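Local atomic coordinates of Lysine/ornithine decarboxylase (Selenomonas ruminantium, PDB entry 5GJO), a protein that decarboxylates L-lysine and L-ornithine with similar efficiency, giving cadaverine and putrescine, with pyridoxal 5'-phosphate as cofactor and as a homodimer. Residues L62-G65 / H69-V72; T56-S61 / T369-D374; V111-F116 / A252-P257; Q36-H41 / G258-G263. The protein carries 2 engineered substitutions. All blocks are in the same frame, centred on the assembly; numbering follows the deposited sequence.

Contact 1 of 4, residues L62-G65 / H69-V72; sequences LLAG and HFDV. With PLP (pyridoxal-5'-phosphate), chain H.
Ala-64, near the end of helix 57-65, and His-69, the first residue of strand 69-72, bring the two backbones nearest each other, their CA atoms 6.8 Å apart; three loop residues join the helix, which ends at Gly-65, to the strand. The side chain that bridges them is Phe-70. With CG beside the backbone N (chi1 -60°), its ring reaches back toward the helix, CZ leading. There the ring presents its rim to Ala-64: the methyl CB lies in the ring plane, 4.0 Å from CZ, and the backbone N of Ala-64 comes to 3.7 Å of the same carbon, also near the plane. Leu-63 adds its CB at 4.2 Å from Phe-70 CZ, approaching obliquely. These contacts are van der Waals in kind, and they are completed by Val-86 and by Leu-81 of helix 75-83, which also touch the Phe-70 side chain.

The next residue of the strand faces the cofactor. Asp-71 OD2 lies 3.0 Å from N1 of the pyridoxal phosphate and forms a salt bridge with Lys-52 NZ. A carboxylate at this nitrogen would be expected to favour a protonated pyridine ring, as is thought for the related ornithine decarboxylases. Strand 45-50, helix 57-65 and strand 69-72 form a beta-alpha-beta unit of the PLP-binding TIM barrel, in which Phe-70 packs outward on the helical layer while Asp-71 reaches into the cofactor pocket.

Contact 2 of 4, residues T56-S61 / T369-D374; sequences TPEILS and TIIFED
Van der Waals packing between Glu-58 and Ile-371 makes up much of this contact. The bend of Glu-58 at chi2 (81°) turns its carboxylate back over the CG1-CD1 branch of Ile-371, while CB and CG already lie beside it. Ile-371 CG1 sits over one face of the carboxylate, 3.7 Å from Glu-58 CD, and Glu-58 CB is 3.8 Å from Ile-371 CD1. The two side chains pass at a slant. Thr-56, at the N-cap position of helix 57-65, meets Thr-369 tip to tip, with Thr-56 OG1 3.8 Å from Thr-369 CG2; its methyl CG2 runs past Ile-371 CD1 in the opposite direction.

Polar links between the segments pass through water. One water donates to both Glu-58 OE1 (2.9 Å) and the backbone O of Thr-369 (3.1 Å). Two more join the threonine hydroxyls: one donates to Thr-56 OG1 at 2.6 Å and reaches Thr-369 OG1 weakly, the other bonds Thr-369 OG1 at 2.9 Å and Thr-56 OG1 weakly. Thr-56 OG1 is also hydrogen-bonded to Asn-54 OD1. Shortening Glu-58 to an alanine would probably open a gap beside Ile-371 CG1 and leave the water on Thr-369 O without its carboxylate acceptor.

Helix 57-65 belongs to the TIM barrel, whereas strand 369-371 pairs with strand 23-26 in the separate mixed sheet. The chemistry implies a partly hydrated seam: aliphatic groups meet one another, a carboxylate and a hydroxyl directly, while water carries the polar bonds across.

Contact 3 of 4, residues V111-F116 / A252-P257; sequences VRRFTF and AVWTEP. With PLP (pyridoxal-5'-phosphate), chain H.
Extended from CG to NE, with CG anti to the backbone N (chi1 -179°), the side chain of Arg-113 spans the wide gap to Trp-254, whose indole is turned beside its own backbone N to meet it. The backbones stay 12.5 Å apart at these two CA atoms, because strands 113-116 and 252-255 lie on opposite sides of the TIM barrel; the contact crosses between them toward the N-terminal ends of the strands, away from the cofactor. It is a cation-pi interaction: Arg-113 CZ lies 4.6 Å from the centroid of the five-membered ring of Trp-254, 23° off the ring normal. The guanidinium does not stack flat, its plane being turned 74° from the indole.

Asp-214 completes the arrangement: its OD2 forms a salt bridge with Arg-113 NH2 and accepts a hydrogen bond from Trp-254 NE1. Replacing Trp-254 with a leucine would probably cost the guanidinium its aromatic face and leave Asp-214 without the indole N-H. Just past the end of strand 252-255, Glu-256 extends its carboxylate to the cofactor, with OE1 2.8 Å from N1 of the pyridoxal phosphate. On the indole, Arg-113 NH2 sits 3.3 Å from Trp-254 CD1, over the face.

Contact 4 of 4, residues Q36-H41 / G258-G263; sequences QFMRRH and GRYMCG. With PLP (pyridoxal-5'-phosphate), chain H.
Tyr-260 and Phe-37 point their side chains across each other at about a right angle, the tyrosine hydroxyl ending at the base of the phenylalanine. Tyr-260 OH lies 3.3 Å from Phe-37 CD1 and 3.5 Å from Phe-37 CB, an oblique approach to the ring, and finds its polar partner in the backbone O of Asn-34, one turn before Phe-37 on helix 28-41. Phe-37 itself has His-41 CD2 over one face, 3.3 Å above the plane.

Met-38 slides past Tyr-260 in the opposite direction. A bend at chi3 (-81°) turns its methyl CE to the tyrosine ring, 3.8 Å from Tyr-260 CD2, while SD makes an oblique Met-aromatic contact, 5.5 Å from the ring centroid. The sulfur also meets the methyl CE of Met-261. These residues join helix 28-41 on the outside of the TIM barrel to the short helix 259-263, which follows the last barrel strand; the N-to-C directions of segments 36-41 and 259-263 differ by 138°.

The start of this weakly bonded helix, with Gly-258 just before it, meets the cofactor phosphate. Gly-258 N donates an almost straight bond to PLP O1P (3.0 Å, 172°). A second comes from Arg-259 N to PLP O3P at 2.6 Å. Arg-259 NH1 forms a salt bridge with Asp-300, and its NH2 a hydrogen bond with Ser-183 OG.

In the fold
Contacts 1, 3 and 4 reach the same pyridoxal phosphate from different parts of the barrel: contacts 1 and 3 supply carboxylates to its ring nitrogen, contact 4 backbone N-H groups to its phosphate. Asp-71 OD2 of contact 1 and Glu-256 OE1 of contact 3 lie 3.4 Å apart, a close approach of two carboxylates that the ring nitrogen and Lys-52 probably ease. Pro-257 CG of contact 3 packs on Met-38 SD of contact 4 at 3.8 Å. Contact 2 shares helix 57-65 with contact 1, their centres about 13 Å apart, and touches contact 4 through Ile-59 CG2 and Cys-262 SG at 3.7 Å. Its Thr-56 side chain lies about 12 Å from that of Lys-52, expected by similarity to carry the cofactor but not attached here.

Contact 1 of 4, residues L62-G65 / H69-V72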
# COMPACT_ATOMS: atom_id res chain seq x y z
N LEU A 62 -18.76 17.92 4.41
CA LEU A 62 -20.12 17.55 4.48
C LEU A 62 -20.52 17.08 5.91
O LEU A 62 -21.54 17.54 6.56
CB LEU A 62 -20.46 16.49 3.41
CG LEU A 62 -21.78 15.76 3.65
CD1 LEU A 62 -22.90 16.76 3.30
CD2 LEU A 62 -21.96 14.49 2.83
N LEU A 63 -19.77 16.08 6.40
CA LEU A 63 -20.01 15.54 7.68
C LEU A 63 -19.90 16.57 8.81
O LEU A 63 -20.79 16.54 9.70
CB LEU A 63 -19.09 14.32 8.01
CG LEU A 63 -19.46 13.09 7.15
CD1 LEU A 63 -18.32 12.07 7.17
CD2 LEU A 63 -20.74 12.46 7.64
N ALA A 64 -18.87 17.44 8.78
CA ALA A 64 -18.76 18.52 9.76
C ALA A 64 -20.07 19.38 9.77
O ALA A 64 -20.64 19.69 10.82
CB ALA A 64 -17.55 19.35 9.54
N GLY A 65 -20.57 19.66 8.59
CA GLY A 65 -21.75 20.50 8.45
C GLY A 65 -22.99 19.83 8.86
O GLY A 65 -23.99 20.52 9.19
N HIS A 69 -18.90 14.53 14.69
CA HIS A 69 -17.57 14.64 15.20
C HIS A 69 -16.61 13.72 14.40
O HIS A 69 -17.02 13.10 13.39
CB HIS A 69 -17.52 14.23 16.70
CG HIS A 69 -18.26 15.14 17.63
ND1 HIS A 69 -19.59 15.47 17.47
CD2 HIS A 69 -17.84 15.82 18.74
CE1 HIS A 69 -19.97 16.30 18.44
NE2 HIS A 69 -18.93 16.51 19.23
N PHE A 70 -15.34 13.68 14.84
CA PHE A 70 -14.33 12.91 14.11
C PHE A 70 -13.39 12.11 15.00
O PHE A 70 -12.97 12.61 16.01
CB PHE A 70 -13.47 13.80 13.23
CG PHE A 70 -14.26 14.54 12.19
CD1 PHE A 70 -14.55 13.92 10.97
CD2 PHE A 70 -14.83 15.80 12.48
CE1 PHE A 70 -15.37 14.57 10.05
CE2 PHE A 70 -15.63 16.44 11.57
CZ PHE A 70 -15.93 15.82 10.35
N ASP A 71 -13.08 10.90 14.57
CA ASP A 71 -12.09 10.05 15.21
C ASP A 71 -10.85 10.14 14.33
O ASP A 71 -10.88 9.86 13.11
CB ASP A 71 -12.60 8.61 15.23
CG ASP A 71 -11.47 7.58 15.25
OD1 ASP A 71 -10.39 7.85 15.79
OD2 ASP A 71 -11.64 6.48 14.71
N VAL A 72 -9.73 10.56 14.92
CA VAL A 72 -8.47 10.79 14.23
C VAL A 72 -7.42 9.81 14.78
O VAL A 72 -7.42 9.54 15.99
CB VAL A 72 -7.90 12.21 14.42
CG1 VAL A 72 -8.84 13.21 13.73
CG2 VAL A 72 -7.80 12.62 15.88
N1 PLP H . -12.56 3.73 15.31
C2 PLP H . -11.40 3.09 15.62
C2A PLP H . -10.67 3.43 16.89
C3 PLP H . -10.86 2.06 14.70
O3 PLP H . -9.70 1.40 14.98
C4 PLP H . -11.62 1.77 13.47
C4A PLP H . -11.16 0.76 12.49
O4A PLP H . -9.98 0.46 12.44
C5 PLP H . -12.87 2.55 13.25
C6 PLP H . -13.26 3.49 14.20
C5A PLP H . -13.70 2.31 12.01
O4P PLP H . -13.99 0.92 11.88
P PLP H . -15.05 0.40 10.79
O1P PLP H . -16.35 1.03 11.22
O2P PLP H . -15.01 -1.10 10.93
O3P PLP H . -14.50 0.92 9.48

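Contact 2 of 4, residues T56-S61 / T369-D374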
# COMPACT_ATOMS: atom_id res chain seq x y z
N THR A 56 -11.70 11.96 2.14
CA THR A 56 -11.89 12.92 1.07
C THR A 56 -12.39 14.24 1.66
O THR A 56 -13.37 14.27 2.38
CB THR A 56 -12.93 12.37 0.07
OG1 THR A 56 -12.44 11.14 -0.47
CG2 THR A 56 -13.21 13.37 -1.04
N PRO A 57 -11.73 15.33 1.31
CA PRO A 57 -12.03 16.60 2.02
C PRO A 57 -13.48 17.03 1.91
O PRO A 57 -14.05 17.51 2.88
CB PRO A 57 -11.09 17.63 1.34
CG PRO A 57 -10.05 16.85 0.70
CD PRO A 57 -10.50 15.40 0.51
N GLU A 58 -14.10 16.88 0.73
CA GLU A 58 -15.48 17.27 0.62
C GLU A 58 -16.41 16.42 1.47
O GLU A 58 -17.48 16.88 1.92
CB GLU A 58 -15.99 17.23 -0.82
CG GLU A 58 -15.26 18.24 -1.74
CD GLU A 58 -13.91 17.76 -2.26
OE1 GLU A 58 -13.34 16.70 -1.90
OE2 GLU A 58 -13.32 18.50 -3.08
N ILE A 59 -16.01 15.17 1.69
CA ILE A 59 -16.78 14.28 2.60
C ILE A 59 -16.70 14.76 4.03
O ILE A 59 -17.73 14.84 4.73
CB ILE A 59 -16.35 12.80 2.42
CG1 ILE A 59 -16.75 12.32 1.00
CG2 ILE A 59 -16.92 11.94 3.56
CD1 ILE A 59 -16.43 10.89 0.72
N LEU A 60 -15.48 15.13 4.42
CA LEU A 60 -15.24 15.61 5.78
C LEU A 60 -16.02 16.91 6.02
O LEU A 60 -16.65 17.06 7.06
CB LEU A 60 -13.78 15.82 6.08
CG LEU A 60 -12.94 14.56 5.85
CD1 LEU A 60 -11.46 14.90 6.04
CD2 LEU A 60 -13.35 13.39 6.79
N SER A 61 -16.01 17.81 5.04
CA SER A 61 -16.75 19.05 5.21
C SER A 61 -18.23 18.81 5.27
O SER A 61 -18.95 19.50 6.04
CB SER A 61 -16.36 20.05 4.07
OG SER A 61 -14.99 20.35 4.10
N THR A 369 -10.48 11.33 -6.41
CA THR A 369 -11.87 11.17 -6.02
C THR A 369 -12.63 12.35 -6.57
O THR A 369 -12.39 13.50 -6.15
CB THR A 369 -12.00 11.04 -4.50
OG1 THR A 369 -11.35 9.82 -4.14
CG2 THR A 369 -13.42 10.90 -4.12
N ILE A 370 -13.49 12.08 -7.52
CA ILE A 370 -14.34 13.05 -8.23
C ILE A 370 -15.64 13.17 -7.42
O ILE A 370 -16.20 12.15 -6.98
CB ILE A 370 -14.66 12.55 -9.66
CG1 ILE A 370 -13.39 12.27 -10.46
CG2 ILE A 370 -15.57 13.49 -10.43
CD1 ILE A 370 -12.39 13.41 -10.51
N ILE A 371 -16.06 14.40 -7.15
CA ILE A 371 -17.28 14.65 -6.42
C ILE A 371 -18.46 14.62 -7.40
O ILE A 371 -18.58 15.49 -8.26
CB ILE A 371 -17.27 15.95 -5.60
CG1 ILE A 371 -16.04 16.02 -4.68
CG2 ILE A 371 -18.57 16.14 -4.84
CD1 ILE A 371 -15.93 14.80 -3.77
N PHE A 372 -19.34 13.66 -7.24
CA PHE A 372 -20.42 13.43 -8.19
C PHE A 372 -21.37 14.63 -8.30
O PHE A 372 -21.76 15.06 -9.38
CB PHE A 372 -21.23 12.20 -7.81
CG PHE A 372 -22.24 11.77 -8.83
CD1 PHE A 372 -21.85 11.52 -10.10
CD2 PHE A 372 -23.53 11.62 -8.51
CE1 PHE A 372 -22.75 11.10 -11.08
CE2 PHE A 372 -24.46 11.19 -9.47
CZ PHE A 372 -24.08 10.95 -10.75
N GLU A 373 -21.61 15.28 -7.19
CA GLU A 373 -22.60 16.41 -7.13
C GLU A 373 -22.04 17.67 -7.83
O GLU A 373 -22.82 18.61 -8.11
CB GLU A 373 -22.99 16.73 -5.67
CG GLU A 373 -23.90 15.77 -5.00
CD GLU A 373 -23.27 14.47 -4.62
OE1 GLU A 373 -24.07 13.59 -4.28
OE2 GLU A 373 -22.00 14.34 -4.67
N ASP A 374 -20.77 17.66 -8.18
CA ASP A 374 -20.19 18.75 -8.94
C ASP A 374 -20.21 18.49 -10.46
O ASP A 374 -19.67 19.25 -11.21
CB ASP A 374 -18.78 19.07 -8.48
CG ASP A 374 -18.74 19.68 -7.10
OD1 ASP A 374 -19.75 20.25 -6.71
OD2 ASP A 374 -17.72 19.56 -6.42
O HOH W 1 -12.12 8.05 -1.97
O HOH W 2 -10.06 11.45 -1.52
O HOH W 3 -11.71 15.17 -3.69

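Contact 3 of 4, residues V111-F116 / A252-P257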
# COMPACT_ATOMS: atom_id res chain seq x y z
N VAL A 111 -7.14 19.22 21.06
CA VAL A 111 -7.78 17.92 21.06
C VAL A 111 -7.51 17.38 22.45
O VAL A 111 -6.38 17.22 22.83
CB VAL A 111 -7.15 16.97 20.05
CG1 VAL A 111 -7.73 15.58 20.22
CG2 VAL A 111 -7.34 17.45 18.63
N ARG A 112 -8.57 17.14 23.20
CA ARG A 112 -8.42 16.65 24.56
C ARG A 112 -9.31 15.46 24.92
O ARG A 112 -9.82 15.39 26.01
CB ARG A 112 -8.55 17.79 25.56
CG ARG A 112 -9.78 18.66 25.41
CD ARG A 112 -9.90 19.66 26.55
NE ARG A 112 -9.82 18.99 27.85
CZ ARG A 112 -10.82 18.31 28.41
NH1 ARG A 112 -10.63 17.72 29.59
NH2 ARG A 112 -11.99 18.21 27.81
N ARG A 113 -9.51 14.55 23.97
CA ARG A 113 -10.33 13.34 24.23
C ARG A 113 -9.46 12.27 23.58
O ARG A 113 -9.13 12.40 22.36
CB ARG A 113 -11.67 13.49 23.57
CG ARG A 113 -12.60 12.34 23.79
CD ARG A 113 -13.91 12.68 23.14
NE ARG A 113 -14.95 11.72 23.40
CZ ARG A 113 -15.94 11.86 24.29
NH1 ARG A 113 -16.00 12.90 25.09
NH2 ARG A 113 -16.87 10.92 24.40
N PHE A 114 -9.06 11.29 24.37
CA PHE A 114 -8.09 10.27 24.00
C PHE A 114 -8.65 8.91 24.39
O PHE A 114 -9.42 8.83 25.29
CB PHE A 114 -6.79 10.44 24.79
CG PHE A 114 -6.00 11.68 24.49
CD1 PHE A 114 -6.06 12.30 23.29
CD2 PHE A 114 -5.13 12.19 25.44
CE1 PHE A 114 -5.33 13.42 23.02
CE2 PHE A 114 -4.39 13.30 25.19
CZ PHE A 114 -4.49 13.92 23.97
N THR A 115 -8.23 7.88 23.68
CA THR A 115 -8.32 6.47 24.18
C THR A 115 -6.98 5.94 24.54
O THR A 115 -5.98 6.40 24.09
CB THR A 115 -9.08 5.50 23.20
OG1 THR A 115 -8.25 5.27 22.09
CG2 THR A 115 -10.36 6.14 22.71
N PHE A 116 -6.99 4.92 25.40
CA PHE A 116 -5.80 4.19 25.74
C PHE A 116 -6.12 2.77 26.23
O PHE A 116 -7.21 2.49 26.63
CB PHE A 116 -4.96 4.94 26.76
CG PHE A 116 -5.51 4.91 28.15
CD1 PHE A 116 -6.74 5.44 28.44
CD2 PHE A 116 -4.77 4.36 29.19
CE1 PHE A 116 -7.23 5.42 29.72
CE2 PHE A 116 -5.26 4.32 30.46
CZ PHE A 116 -6.49 4.85 30.73
N ALA A 252 -23.68 9.54 28.13
CA ALA A 252 -23.37 10.09 26.77
C ALA A 252 -22.69 8.98 26.00
O ALA A 252 -21.59 8.57 26.35
CB ALA A 252 -22.49 11.32 26.80
N VAL A 253 -23.40 8.47 25.01
CA VAL A 253 -22.90 7.35 24.18
C VAL A 253 -22.55 7.78 22.78
O VAL A 253 -23.18 8.68 22.20
CB VAL A 253 -23.91 6.16 24.16
CG1 VAL A 253 -23.33 4.96 23.44
CG2 VAL A 253 -24.35 5.80 25.59
N TRP A 254 -21.50 7.15 22.26
CA TRP A 254 -20.90 7.55 21.02
C TRP A 254 -20.46 6.35 20.20
O TRP A 254 -20.32 5.22 20.69
CB TRP A 254 -19.63 8.39 21.26
CG TRP A 254 -19.86 9.47 22.19
CD1 TRP A 254 -19.70 9.42 23.56
CD2 TRP A 254 -20.38 10.78 21.88
NE1 TRP A 254 -20.08 10.66 24.12
CE2 TRP A 254 -20.52 11.48 23.12
CE3 TRP A 254 -20.78 11.40 20.70
CZ2 TRP A 254 -20.97 12.78 23.17
CZ3 TRP A 254 -21.24 12.76 20.77
CH2 TRP A 254 -21.31 13.41 21.98
N THR A 255 -20.33 6.60 18.89
CA THR A 255 -19.88 5.55 17.98
C THR A 255 -18.84 6.10 17.04
O THR A 255 -18.84 7.28 16.74
CB THR A 255 -21.11 4.90 17.26
OG1 THR A 255 -20.65 3.81 16.39
CG2 THR A 255 -21.91 5.96 16.46
N GLU A 256 -18.01 5.24 16.50
CA GLU A 256 -16.89 5.57 15.64
C GLU A 256 -16.98 4.80 14.31
O GLU A 256 -16.05 4.08 13.93
CB GLU A 256 -15.51 5.30 16.33
CG GLU A 256 -15.28 6.10 17.59
CD GLU A 256 -13.92 5.89 18.25
OE1 GLU A 256 -13.06 5.30 17.57
OE2 GLU A 256 -13.73 6.34 19.45
N PRO A 257 -18.07 4.95 13.56
CA PRO A 257 -18.14 4.27 12.27
C PRO A 257 -17.11 4.82 11.28
O PRO A 257 -16.97 6.07 11.12
CB PRO A 257 -19.56 4.60 11.77
CG PRO A 257 -19.77 5.99 12.37
CD PRO A 257 -19.29 5.71 13.79
N1 PLP H . -12.56 3.73 15.31
C2 PLP H . -11.40 3.09 15.62
C2A PLP H . -10.67 3.43 16.89
C3 PLP H . -10.86 2.06 14.70
O3 PLP H . -9.70 1.40 14.98
C4 PLP H . -11.62 1.77 13.47
C4A PLP H . -11.16 0.76 12.49
O4A PLP H . -9.98 0.46 12.44
C5 PLP H . -12.87 2.55 13.25
C6 PLP H . -13.26 3.49 14.20
C5A PLP H . -13.70 2.31 12.01
O4P PLP H . -13.99 0.92 11.88
P PLP H . -15.05 0.40 10.79
O1P PLP H . -16.35 1.03 11.22
O2P PLP H . -15.01 -1.10 10.93
O3P PLP H . -14.50 0.92 9.48

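Contact 4 of 4, residues Q36-H41 / G258-G263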
# COMPACT_ATOMS: atom_id res chain seq x y z
N GLN A 36 -27.62 10.05 8.03
CA GLN A 36 -28.99 10.16 8.55
C GLN A 36 -29.61 8.84 8.93
O GLN A 36 -30.35 8.80 9.91
CB GLN A 36 -29.91 10.91 7.59
CG GLN A 36 -29.48 12.39 7.46
CD GLN A 36 -29.31 13.22 8.79
OE1 GLN A 36 -29.85 12.91 9.88
NE2 GLN A 36 -28.53 14.29 8.69
N PHE A 37 -29.36 7.79 8.18
CA PHE A 37 -29.84 6.48 8.52
C PHE A 37 -29.30 6.06 9.92
O PHE A 37 -30.03 5.50 10.70
CB PHE A 37 -29.38 5.49 7.47
CG PHE A 37 -29.81 4.06 7.66
CD1 PHE A 37 -29.04 3.21 8.39
CD2 PHE A 37 -30.93 3.56 6.99
CE1 PHE A 37 -29.39 1.86 8.52
CE2 PHE A 37 -31.26 2.21 7.08
CZ PHE A 37 -30.48 1.36 7.85
N MET A 38 -28.04 6.31 10.17
CA MET A 38 -27.43 5.97 11.49
C MET A 38 -28.07 6.81 12.60
O MET A 38 -28.35 6.32 13.67
CB MET A 38 -25.90 6.13 11.50
CG MET A 38 -25.32 5.75 12.82
SD MET A 38 -23.51 5.53 12.67
CE MET A 38 -23.55 3.90 12.01
N ARG A 39 -28.29 8.08 12.36
CA ARG A 39 -29.02 8.95 13.31
C ARG A 39 -30.43 8.47 13.59
O ARG A 39 -30.87 8.56 14.75
CB ARG A 39 -29.00 10.44 12.84
CG ARG A 39 -27.65 11.13 12.77
CD ARG A 39 -26.80 11.01 14.06
NE ARG A 39 -27.47 11.73 15.14
CZ ARG A 39 -27.75 11.28 16.36
NH1 ARG A 39 -28.35 12.14 17.21
NH2 ARG A 39 -27.40 10.07 16.79
N ARG A 40 -31.13 8.01 12.57
CA ARG A 40 -32.45 7.42 12.69
C ARG A 40 -32.54 6.09 13.44
O ARG A 40 -33.41 5.92 14.24
CB ARG A 40 -33.03 7.28 11.29
CG ARG A 40 -34.44 6.78 11.17
CD ARG A 40 -34.78 6.57 9.70
NE ARG A 40 -34.37 7.71 8.89
CZ ARG A 40 -33.62 7.70 7.79
NH1 ARG A 40 -33.35 8.84 7.21
NH2 ARG A 40 -33.15 6.60 7.26
N HIS A 41 -31.62 5.18 13.17
CA HIS A 41 -31.68 3.82 13.74
C HIS A 41 -30.84 3.63 14.96
O HIS A 41 -31.06 2.70 15.70
CB HIS A 41 -31.32 2.78 12.67
CG HIS A 41 -32.32 2.73 11.55
ND1 HIS A 41 -33.61 2.32 11.73
CD2 HIS A 41 -32.24 3.16 10.26
CE1 HIS A 41 -34.29 2.45 10.60
NE2 HIS A 41 -33.48 2.99 9.69
N GLY A 258 -16.37 3.93 10.60
CA GLY A 258 -15.53 4.27 9.47
C GLY A 258 -16.14 3.69 8.17
O GLY A 258 -16.75 4.42 7.39
N ARG A 259 -15.98 2.38 7.98
CA ARG A 259 -16.35 1.69 6.72
C ARG A 259 -17.73 2.05 6.21
O ARG A 259 -17.94 2.27 5.01
CB ARG A 259 -16.27 0.16 6.92
CG ARG A 259 -16.27 -0.61 5.61
CD ARG A 259 -16.38 -2.09 5.93
NE ARG A 259 -15.22 -2.61 6.64
CZ ARG A 259 -14.06 -2.93 6.10
NH1 ARG A 259 -13.84 -2.84 4.80
NH2 ARG A 259 -13.11 -3.42 6.89
N TYR A 260 -18.66 2.07 7.12
CA TYR A 260 -20.06 2.20 6.78
C TYR A 260 -20.37 3.56 6.12
O TYR A 260 -21.21 3.63 5.26
CB TYR A 260 -20.95 1.96 8.03
CG TYR A 260 -22.34 2.55 7.91
CD1 TYR A 260 -23.36 1.87 7.30
CD2 TYR A 260 -22.58 3.83 8.33
CE1 TYR A 260 -24.61 2.44 7.16
CE2 TYR A 260 -23.83 4.41 8.19
CZ TYR A 260 -24.84 3.71 7.61
OH TYR A 260 -26.06 4.30 7.46
N MET A 261 -19.74 4.62 6.59
CA MET A 261 -20.19 5.96 6.23
C MET A 261 -20.05 6.20 4.72
O MET A 261 -20.98 6.76 4.13
CB MET A 261 -19.45 7.04 7.03
CG MET A 261 -20.14 8.39 7.07
SD MET A 261 -21.75 8.27 7.86
CE MET A 261 -21.34 7.95 9.57
N CYS A 262 -18.95 5.76 4.10
CA CYS A 262 -18.73 6.04 2.67
C CYS A 262 -18.66 4.79 1.82
O CYS A 262 -18.50 4.92 0.61
CB CYS A 262 -17.49 6.88 2.46
SG CYS A 262 -17.32 8.27 3.56
N GLY A 263 -18.66 3.59 2.41
CA GLY A 263 -18.39 2.41 1.64
C GLY A 263 -19.29 2.27 0.44
O GLY A 263 -18.82 1.99 -0.69
N1 PLP H . -12.56 3.73 15.31
C2 PLP H . -11.40 3.09 15.62
C2A PLP H . -10.67 3.43 16.89
C3 PLP H . -10.86 2.06 14.70
O3 PLP H . -9.70 1.40 14.98
C4 PLP H . -11.62 1.77 13.47
C4A PLP H . -11.16 0.76 12.49
O4A PLP H . -9.98 0.46 12.44
C5 PLP H . -12.87 2.55 13.25
C6 PLP H . -13.26 3.49 14.20
C5A PLP H . -13.70 2.31 12.01
O4P PLP H . -13.99 0.92 11.88
P PLP H . -15.05 0.40 10.79
O1P PLP H . -16.35 1.03 11.22
O2P PLP H . -15.01 -1.10 10.93
O3P PLP H . -14.50 0.92 9.48